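Local coordinates for protein sugar kinase (Agrobacterium tumefaciens, PDB 2RBC) that probably transfers a phosphate group from ATP to a sugar as a ribokinase-like carbohydrate kinase, at residues Leu43-Asp48 with Thr308-Arg313; Val161-Arg166 with Ala185-Asp190; Glu169-Val174 with Glu198-Ala203; Met264-Val269 with Ala302-Cys307. All blocks are in the same frame, centred on the assembly; numbering follows the deposited sequence. Where two conformers were deposited one is given.

Interaction 1 of 4, residues Leu43-Asp48 with Thr308-Arg313; sequences LFRVAD and TVFGGR
R45 lies flat along the F310 ring, and the two side chains run past each other in opposite directions. R45 CB and CG pass over the CZ-CE1 side of the ring. Near the ring normal, R45 CD sits 3.7 Å from the centroid of F310 and makes a CH-pi contact with its face. The guanidinium continues past CG and CD1 toward F310 CB, with R45 CZ 3.5 Å from F310 CB; its plane is 4° from that of the ring. With CG anti to the backbone N (chi1 -152°) and the chain extended from CG to NE, R45 can cover the ring along its whole length. Two residues earlier, and also directed at the loop, L43 adds CB at 4.0 Å from F310 CZ, while L43 CD1 reaches the backbone of the glycine pair, 3.6 Å from G311 C and 3.7 Å from G312 N. A salt bridge from R45 NH1 to E60 fixes the far end of the arginine, and D270 accepts hydrogen bonds from the backbone N of both G311 and G312. Strand 39-45 lies between strands 60-66 and 121-127 in the four-stranded sheet, consistent with the lid of ribokinase-like enzymes; F44 packs on V136 of the second subunit, and the loop of F310 joins helix 292-307 to helix 319-330.

Interaction 2 of 4, residues Val161-Arg166 with Ala185-Asp190; sequences VLVDVR and AILDGD
L162 and I186 meet because L162 CG is anti to its own backbone N (chi1 175°), which swings CD1 over the neighbouring strand until it lies 3.6 Å from I186 CG2 and 3.5 Å from I186 O. The same choice at L187 (chi1 176°) carries its CD1 to 3.7 Å from V163 CG2 on the other side of the sheet. The two segments carry the strands of the beta-alpha-beta unit of strand 160-163, helix 168-180 and strand 185-189, within the parallel core of the Rossmann-like ribokinase fold. Register is set by three backbone hydrogen bonds: V161 O accepts from I186 N, I186 O from V163 N, and V163 O from D188 N, each 2.9 Å long. L162 and I186 face helix 274-287, and V161 and V163 face the connecting helix 168-180.

Beyond the paired residues the segments separate. D164 OD1 accepts from R166 N in an Asx turn, with the N-H arriving from above the carboxylate plane, while D164 OD2 is taken up by the backbone N of A37. V165 CG1 then bridges the widening gap, 3.7 Å from both D188 O and D190 O. Beside it one water completes the link between the strands, accepting from V165 N at 2.9 Å and donating to D188 O.

Interaction 3 of 4, residues Glu169-Val174 with Glu198-Ala203; sequences ELALDV and EGLAPA
L172 reaches from helix 168-180 toward helix 194-200 and the short 3-10 segment that follows it. L172 CB starts the contact at 3.8 Å from L200 CD2. CG stands anti to the backbone N (chi1 -176°), which turns the branch outward from the helix, and one of its terminal methyls, L172 CD1, lies 3.7 Å from G199 O and 3.8 Å from A203 CB, touching two parts of segment 198-203. The partner leucine answers in the reverse direction. L200 CD2 pushes against the helix backbone itself, 3.4 Å from L172 N and 3.6 Å from L172 CA, and it also touches A171 CB at 3.8 Å.

Both helices follow neighbouring parallel strands, 160-163 and 185-189, and cover the same side of the central sheet, so this is the lateral seam of adjacent helices in an alpha/beta fold. A171 also touches V163 beneath it.

The chain of 198-203 tightens from alpha-helical to 3-10 geometry here; A203 N donates to L200 O (3.0 Å), and the A203 methyl points toward helix 168-180. There it meets L175 and T176 as well as L172. Further along, the carbonyl of P202 accepts a hydrogen bond from R179 NH1, a polar tie between the same two elements.

Interaction 4 of 4, residues Met264-Val269 with Ala302-Cys307; sequences MQVEAV and AAALKC
M264, a selenomethionine in the crystal, touches helix 292-307 with its terminal methyl. The first two torsions are extended (chi1 -179°), carrying the selenium away from the backbone, and the bend at chi3 (76°) turns M264 CE back onto the helix, 3.7 Å from A304 CB. The same M264 CE lies 4.1 Å from L305 CG. A further approach comes from M264 O, also 3.7 Å from A304 CB.

V266 continues the contact along the helix with both of its branches. V266 CG1, anti to the carbonyl carbon (chi1 -63°), lies 3.9 Å from A304 CB, while V266 CG2 leans on A304 O at 3.5 Å and comes within 4.3 Å of C307 CB.

The segment 264-269 is an irregular connection between strand 258-261 and helix 274-287, laid across the last turns of helix 292-307. At its far end A268 is the centre of an inverse gamma turn, and next to it V269 CB packs 3.4 Å from C307 O. L305 also meets T322 and A325 of helix 319-330, and M264 touches W329 of the same helix.

Overall arrangement
All four contacts lie within one pfkB-family kinase fold. Interaction 1 closes the longest loop of the four and encloses the rest: interactions 2 and 3 interleave along the sequence, and interaction 4 follows. Interactions 2 and 3, centres 8 Å apart, share helix 168-180, whose A171 and V174 pack on V161 and V163 of the central sheet. Interactions 1 and 4, centres 14 Å apart, join directly, with G312 O probably hydrogen-bonded to K306 NZ and T308 packed on V266 and V269. Interactions 1 and 3 lie 33 Å apart between centres. One pair builds the alpha/beta core; the other packs loop 264-269 on helix 292-307 and the loop after that helix on the four-stranded sheet.

Interaction 1 of 4, residues Leu43-Asp48 with Thr308-Arg313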
# COMPACT_ATOMS: atom_id res chain seq x y z
N LEU A 43 -5.61 -4.09 1.43
CA LEU A 43 -6.19 -4.64 2.64
C LEU A 43 -5.31 -5.79 3.09
O LEU A 43 -5.18 -6.77 2.38
CB LEU A 43 -7.62 -5.17 2.40
CG LEU A 43 -8.62 -4.27 1.65
CD1 LEU A 43 -9.96 -4.98 1.60
CD2 LEU A 43 -8.71 -2.90 2.32
N PHE A 44 -4.68 -5.62 4.26
CA PHE A 44 -3.76 -6.56 4.83
C PHE A 44 -4.46 -7.23 6.00
O PHE A 44 -4.78 -6.55 6.97
CB PHE A 44 -2.52 -5.85 5.41
CG PHE A 44 -1.64 -5.19 4.38
CD1 PHE A 44 -0.62 -5.89 3.78
CD2 PHE A 44 -1.79 -3.84 4.08
CE1 PHE A 44 0.22 -5.29 2.86
CE2 PHE A 44 -0.92 -3.22 3.19
CZ PHE A 44 0.05 -3.95 2.57
N ARG A 45 -4.70 -8.53 5.89
CA ARG A 45 -5.44 -9.30 6.91
C ARG A 45 -4.42 -9.91 7.86
O ARG A 45 -3.53 -10.65 7.44
CB ARG A 45 -6.30 -10.36 6.22
CG ARG A 45 -7.52 -10.75 6.98
CD ARG A 45 -8.18 -11.87 6.29
NE ARG A 45 -9.41 -12.28 6.97
CZ ARG A 45 -10.23 -13.21 6.52
NH1 ARG A 45 -9.96 -13.84 5.40
NH2 ARG A 45 -11.34 -13.51 7.19
N VAL A 46 -4.52 -9.53 9.12
CA VAL A 46 -3.57 -9.93 10.13
C VAL A 46 -4.31 -10.59 11.31
O VAL A 46 -5.51 -10.43 11.44
CB VAL A 46 -2.77 -8.73 10.63
CG1 VAL A 46 -1.96 -8.10 9.46
CG2 VAL A 46 -3.70 -7.69 11.30
N ALA A 47 -3.58 -11.36 12.13
CA ALA A 47 -4.17 -11.97 13.33
C ALA A 47 -4.36 -10.86 14.35
O ALA A 47 -5.49 -10.48 14.69
CB ALA A 47 -3.27 -13.05 13.87
N ASP A 48 -3.25 -10.29 14.77
CA ASP A 48 -3.25 -9.26 15.79
C ASP A 48 -2.90 -7.91 15.20
O ASP A 48 -1.88 -7.74 14.52
CB ASP A 48 -2.24 -9.59 16.88
CG ASP A 48 -2.55 -10.89 17.59
OD1 ASP A 48 -3.76 -11.21 17.74
OD2 ASP A 48 -1.60 -11.59 18.01
N THR A 308 -20.13 -10.62 5.71
CA THR A 308 -19.69 -11.97 6.00
C THR A 308 -18.49 -12.43 5.20
O THR A 308 -18.03 -13.55 5.39
CB THR A 308 -20.85 -12.96 5.79
OG1 THR A 308 -21.22 -13.00 4.41
CG2 THR A 308 -22.03 -12.54 6.65
N VAL A 309 -17.97 -11.57 4.32
CA VAL A 309 -16.83 -11.86 3.46
C VAL A 309 -15.71 -10.83 3.68
O VAL A 309 -15.95 -9.63 3.61
CB VAL A 309 -17.28 -11.81 1.97
CG1 VAL A 309 -16.13 -12.04 1.00
CG2 VAL A 309 -18.38 -12.85 1.74
N PHE A 310 -14.51 -11.31 3.91
CA PHE A 310 -13.34 -10.44 3.91
C PHE A 310 -13.13 -9.79 2.55
O PHE A 310 -13.09 -10.46 1.52
CB PHE A 310 -12.05 -11.21 4.24
CG PHE A 310 -10.81 -10.40 4.03
CD1 PHE A 310 -10.46 -9.40 4.94
CD2 PHE A 310 -10.03 -10.57 2.91
CE1 PHE A 310 -9.37 -8.63 4.74
CE2 PHE A 310 -8.93 -9.78 2.71
CZ PHE A 310 -8.59 -8.83 3.64
N GLY A 311 -12.96 -8.47 2.55
CA GLY A 311 -12.38 -7.79 1.41
C GLY A 311 -13.10 -6.55 0.92
O GLY A 311 -13.22 -6.36 -0.27
N GLY A 312 -13.57 -5.69 1.83
CA GLY A 312 -14.19 -4.46 1.38
C GLY A 312 -15.48 -4.68 0.62
O GLY A 312 -16.37 -5.39 1.10
N ARG A 313 -15.57 -4.12 -0.58
CA ARG A 313 -16.74 -4.31 -1.43
C ARG A 313 -16.88 -5.69 -2.07
O ARG A 313 -17.95 -6.00 -2.62
CB ARG A 313 -16.78 -3.23 -2.52
CG ARG A 313 -15.65 -3.25 -3.53
CD ARG A 313 -15.98 -2.47 -4.79
NE ARG A 313 -14.88 -2.47 -5.73
CZ ARG A 313 -14.66 -3.40 -6.66
NH1 ARG A 313 -15.51 -4.41 -6.84
NH2 ARG A 313 -13.57 -3.33 -7.40

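Interaction 2 of 4, residues Val161-Arg166 with Ala185-Asp190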
# COMPACT_ATOMS: atom_id res chain seq x y z
N VAL A 161 -29.47 9.32 -9.21
CA VAL A 161 -28.08 9.67 -8.93
C VAL A 161 -27.83 9.49 -7.45
O VAL A 161 -28.73 9.64 -6.61
CB VAL A 161 -27.70 11.10 -9.37
CG1 VAL A 161 -28.04 11.33 -10.83
CG2 VAL A 161 -28.33 12.17 -8.49
N LEU A 162 -26.60 9.08 -7.15
CA LEU A 162 -26.14 8.91 -5.78
C LEU A 162 -24.81 9.62 -5.63
O LEU A 162 -23.91 9.44 -6.47
CB LEU A 162 -25.98 7.42 -5.45
CG LEU A 162 -25.39 7.05 -4.09
CD1 LEU A 162 -26.16 7.61 -2.91
CD2 LEU A 162 -25.13 5.53 -4.03
N VAL A 163 -24.66 10.46 -4.60
CA VAL A 163 -23.41 11.21 -4.44
C VAL A 163 -22.90 11.01 -3.03
O VAL A 163 -23.69 10.92 -2.10
CB VAL A 163 -23.55 12.75 -4.75
CG1 VAL A 163 -24.21 13.03 -6.20
CG2 VAL A 163 -24.27 13.49 -3.61
N ASP A 164 -21.57 10.92 -2.89
CA ASP A 164 -20.89 10.93 -1.58
C ASP A 164 -20.34 12.32 -1.22
O ASP A 164 -20.56 13.27 -1.95
CB ASP A 164 -19.84 9.79 -1.49
CG ASP A 164 -18.59 10.03 -2.29
OD1 ASP A 164 -18.28 11.20 -2.59
OD2 ASP A 164 -17.88 9.03 -2.63
N VAL A 165 -19.68 12.43 -0.06
CA VAL A 165 -19.22 13.71 0.45
C VAL A 165 -17.82 14.09 -0.06
O VAL A 165 -17.31 15.13 0.29
CB VAL A 165 -19.22 13.75 2.00
CG1 VAL A 165 -20.66 13.68 2.54
CG2 VAL A 165 -18.28 12.67 2.62
N ARG A 166 -17.23 13.28 -0.93
CA ARG A 166 -15.83 13.46 -1.31
C ARG A 166 -15.55 14.56 -2.33
O ARG A 166 -14.50 15.16 -2.30
CB ARG A 166 -15.24 12.14 -1.81
CG ARG A 166 -13.76 12.25 -2.28
CD ARG A 166 -12.81 12.69 -1.14
NE ARG A 166 -12.70 11.57 -0.22
CZ ARG A 166 -13.40 11.39 0.90
NH1 ARG A 166 -14.23 12.31 1.40
NH2 ARG A 166 -13.21 10.27 1.59
N ALA A 185 -32.43 11.87 -6.15
CA ALA A 185 -31.18 12.56 -5.98
C ALA A 185 -30.72 12.24 -4.56
O ALA A 185 -31.18 12.83 -3.58
CB ALA A 185 -31.39 14.09 -6.20
N ILE A 186 -29.87 11.22 -4.44
CA ILE A 186 -29.60 10.58 -3.14
C ILE A 186 -28.24 11.00 -2.62
O ILE A 186 -27.23 10.96 -3.33
CB ILE A 186 -29.75 9.04 -3.25
CG1 ILE A 186 -31.17 8.69 -3.80
CG2 ILE A 186 -29.56 8.38 -1.90
CD1 ILE A 186 -31.25 7.47 -4.57
N LEU A 187 -28.22 11.43 -1.35
CA LEU A 187 -27.00 11.80 -0.68
C LEU A 187 -26.62 10.72 0.30
O LEU A 187 -27.40 10.41 1.17
CB LEU A 187 -27.15 13.13 0.05
CG LEU A 187 -25.95 13.60 0.90
CD1 LEU A 187 -24.67 13.85 0.09
CD2 LEU A 187 -26.31 14.84 1.74
N ASP A 188 -25.41 10.17 0.13
CA ASP A 188 -24.73 9.35 1.12
C ASP A 188 -24.12 10.35 2.08
O ASP A 188 -23.14 11.01 1.76
CB ASP A 188 -23.66 8.50 0.43
CG ASP A 188 -22.71 7.82 1.41
OD1 ASP A 188 -22.93 7.86 2.65
OD2 ASP A 188 -21.74 7.20 0.90
N GLY A 189 -24.76 10.53 3.22
CA GLY A 189 -24.36 11.54 4.17
C GLY A 189 -23.47 10.89 5.20
O GLY A 189 -23.90 10.54 6.31
N ASP A 190 -22.22 10.69 4.81
CA ASP A 190 -21.21 10.16 5.71
C ASP A 190 -20.36 11.29 6.30
O ASP A 190 -20.55 12.44 6.01
CB ASP A 190 -20.33 9.18 4.98
CG ASP A 190 -19.82 8.05 5.85
OD1 ASP A 190 -19.75 8.18 7.11
OD2 ASP A 190 -19.58 6.99 5.25
O HOH W 1 -20.44 10.22 1.69

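Interaction 3 of 4, residues Glu169-Val174 with Glu198-Ala203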
# COMPACT_ATOMS: atom_id res chain seq x y z
N GLU A 169 -18.43 19.96 -4.63
CA GLU A 169 -18.91 20.90 -5.63
C GLU A 169 -19.54 20.19 -6.84
O GLU A 169 -20.52 20.68 -7.41
CB GLU A 169 -17.81 21.87 -6.04
CG GLU A 169 -17.28 22.72 -4.89
CD GLU A 169 -18.34 23.55 -4.17
OE1 GLU A 169 -18.28 23.60 -2.92
OE2 GLU A 169 -19.25 24.13 -4.83
N LEU A 170 -19.01 19.04 -7.23
CA LEU A 170 -19.67 18.23 -8.26
C LEU A 170 -20.96 17.59 -7.71
O LEU A 170 -22.00 17.60 -8.38
CB LEU A 170 -18.73 17.18 -8.83
CG LEU A 170 -19.31 16.29 -9.96
CD1 LEU A 170 -19.92 17.08 -11.18
CD2 LEU A 170 -18.24 15.32 -10.42
N ALA A 171 -20.88 17.07 -6.49
CA ALA A 171 -22.02 16.43 -5.82
C ALA A 171 -23.23 17.37 -5.74
O ALA A 171 -24.34 16.96 -6.03
CB ALA A 171 -21.62 15.97 -4.45
N LEU A 172 -22.98 18.63 -5.38
CA LEU A 172 -24.04 19.63 -5.31
C LEU A 172 -24.73 19.79 -6.65
O LEU A 172 -25.95 19.83 -6.74
CB LEU A 172 -23.47 20.97 -4.87
CG LEU A 172 -24.47 22.10 -4.65
CD1 LEU A 172 -25.57 21.71 -3.66
CD2 LEU A 172 -23.74 23.36 -4.18
N ASP A 173 -23.94 19.86 -7.70
CA ASP A 173 -24.48 20.04 -9.04
C ASP A 173 -25.27 18.85 -9.51
O ASP A 173 -26.34 19.00 -10.13
CB ASP A 173 -23.36 20.22 -10.04
CG ASP A 173 -22.87 21.63 -10.13
OD1 ASP A 173 -23.47 22.55 -9.51
OD2 ASP A 173 -21.85 21.81 -10.86
N VAL A 174 -24.74 17.66 -9.25
CA VAL A 174 -25.43 16.43 -9.68
C VAL A 174 -26.80 16.28 -8.96
O VAL A 174 -27.83 15.93 -9.58
CB VAL A 174 -24.52 15.19 -9.49
CG1 VAL A 174 -25.36 13.92 -9.66
CG2 VAL A 174 -23.30 15.23 -10.51
N GLU A 198 -24.06 20.17 5.47
CA GLU A 198 -25.12 21.19 5.45
C GLU A 198 -25.26 21.80 4.08
O GLU A 198 -26.34 22.22 3.73
CB GLU A 198 -24.85 22.29 6.50
CG GLU A 198 -25.03 21.80 7.94
CD GLU A 198 -24.49 22.78 9.00
OE1 GLU A 198 -23.62 23.65 8.71
OE2 GLU A 198 -24.96 22.65 10.15
N GLY A 199 -24.17 21.84 3.32
CA GLY A 199 -24.24 22.32 1.94
C GLY A 199 -24.92 21.36 0.96
O GLY A 199 -25.61 21.78 0.05
N LEU A 200 -24.74 20.07 1.16
CA LEU A 200 -25.29 19.11 0.24
C LEU A 200 -26.73 18.68 0.56
O LEU A 200 -27.52 18.39 -0.35
CB LEU A 200 -24.37 17.87 0.19
CG LEU A 200 -23.00 18.08 -0.49
CD1 LEU A 200 -22.16 16.85 -0.33
CD2 LEU A 200 -23.15 18.46 -1.98
N ALA A 201 -27.05 18.56 1.85
CA ALA A 201 -28.36 18.07 2.29
C ALA A 201 -29.56 18.78 1.64
O ALA A 201 -30.51 18.13 1.19
CB ALA A 201 -28.42 18.14 3.87
N PRO A 202 -29.53 20.13 1.55
CA PRO A 202 -30.69 20.81 0.94
C PRO A 202 -30.95 20.49 -0.53
O PRO A 202 -32.07 20.70 -0.99
CB PRO A 202 -30.35 22.30 1.12
CG PRO A 202 -29.37 22.33 2.26
CD PRO A 202 -28.55 21.11 2.05
N ALA A 203 -29.96 19.96 -1.27
CA ALA A 203 -30.13 19.62 -2.69
C ALA A 203 -30.72 18.25 -2.98
O ALA A 203 -31.17 18.01 -4.10
CB ALA A 203 -28.80 19.75 -3.46

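Interaction 4 of 4, residues Met264-Val269 with Ala302-Cys307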
# COMPACT_ATOMS: atom_id res chain seq x y z
N MSE A 264 -30.77 -8.04 9.33
CA MSE A 264 -30.43 -9.44 9.46
C MSE A 264 -29.13 -9.59 10.23
O MSE A 264 -28.11 -8.99 9.87
CB MSE A 264 -30.28 -10.06 8.08
CG MSE A 264 -29.96 -11.53 8.14
SE MSE A 264 -30.01 -12.32 6.35
CE MSE A 264 -28.30 -11.67 5.58
N GLN A 265 -29.14 -10.41 11.26
CA GLN A 265 -27.96 -10.61 12.04
C GLN A 265 -27.03 -11.64 11.40
O GLN A 265 -27.46 -12.73 11.01
CB GLN A 265 -28.31 -10.96 13.48
CG GLN A 265 -29.23 -9.91 14.13
CD GLN A 265 -28.62 -8.50 14.20
OE1 GLN A 265 -27.60 -8.31 14.84
NE2 GLN A 265 -29.26 -7.52 13.54
N VAL A 266 -25.78 -11.26 11.22
CA VAL A 266 -24.82 -12.09 10.56
C VAL A 266 -23.55 -12.02 11.40
O VAL A 266 -23.44 -11.18 12.28
CB VAL A 266 -24.56 -11.60 9.11
CG1 VAL A 266 -25.83 -11.69 8.29
CG2 VAL A 266 -23.96 -10.19 9.10
N GLU A 267 -22.59 -12.86 11.09
CA GLU A 267 -21.29 -12.68 11.67
C GLU A 267 -20.53 -11.65 10.87
O GLU A 267 -20.22 -11.91 9.72
CB GLU A 267 -20.51 -13.94 11.65
CG GLU A 267 -19.12 -13.65 12.16
CD GLU A 267 -18.37 -14.87 12.38
OE1 GLU A 267 -19.03 -15.94 12.40
OE2 GLU A 267 -17.13 -14.77 12.49
N ALA A 268 -20.21 -10.52 11.49
CA ALA A 268 -19.52 -9.41 10.83
C ALA A 268 -18.03 -9.67 10.64
O ALA A 268 -17.21 -9.07 11.36
CB ALA A 268 -19.69 -8.15 11.63
N VAL A 269 -17.69 -10.44 9.61
CA VAL A 269 -16.28 -10.69 9.24
C VAL A 269 -15.51 -9.42 8.82
O VAL A 269 -14.35 -9.21 9.20
CB VAL A 269 -16.21 -11.75 8.10
CG1 VAL A 269 -14.79 -12.01 7.66
CG2 VAL A 269 -16.87 -13.03 8.55
N ALA A 302 -28.55 -6.84 1.75
CA ALA A 302 -27.39 -6.79 0.88
C ALA A 302 -26.13 -6.42 1.67
O ALA A 302 -25.08 -7.07 1.55
CB ALA A 302 -27.61 -5.81 -0.26
N ALA A 303 -26.26 -5.41 2.51
CA ALA A 303 -25.14 -4.96 3.36
C ALA A 303 -24.70 -6.06 4.31
O ALA A 303 -23.53 -6.34 4.44
CB ALA A 303 -25.52 -3.69 4.13
N ALA A 304 -25.67 -6.72 4.94
CA ALA A 304 -25.42 -7.86 5.85
C ALA A 304 -24.62 -8.96 5.15
O ALA A 304 -23.61 -9.45 5.66
CB ALA A 304 -26.76 -8.39 6.46
N LEU A 305 -25.05 -9.35 3.96
CA LEU A 305 -24.35 -10.36 3.20
C LEU A 305 -22.90 -9.97 2.98
O LEU A 305 -21.99 -10.78 3.21
CB LEU A 305 -25.06 -10.64 1.87
CG LEU A 305 -26.28 -11.57 1.96
CD1 LEU A 305 -27.16 -11.38 0.72
CD2 LEU A 305 -25.83 -12.97 1.98
N LYS A 306 -22.68 -8.72 2.58
CA LYS A 306 -21.33 -8.28 2.27
C LYS A 306 -20.43 -8.37 3.50
O LYS A 306 -19.23 -8.60 3.36
CB LYS A 306 -21.37 -6.85 1.74
CG LYS A 306 -20.02 -6.29 1.27
CD LYS A 306 -19.65 -5.05 2.05
CE LYS A 306 -19.20 -5.36 3.46
NZ LYS A 306 -17.87 -6.09 3.50
N CYS A 307 -21.00 -8.20 4.68
CA CYS A 307 -20.23 -8.21 5.94
C CYS A 307 -19.64 -9.56 6.32
O CYS A 307 -18.71 -9.62 7.13
CB CYS A 307 -21.06 -7.66 7.12
SG CYS A 307 -21.36 -5.90 7.06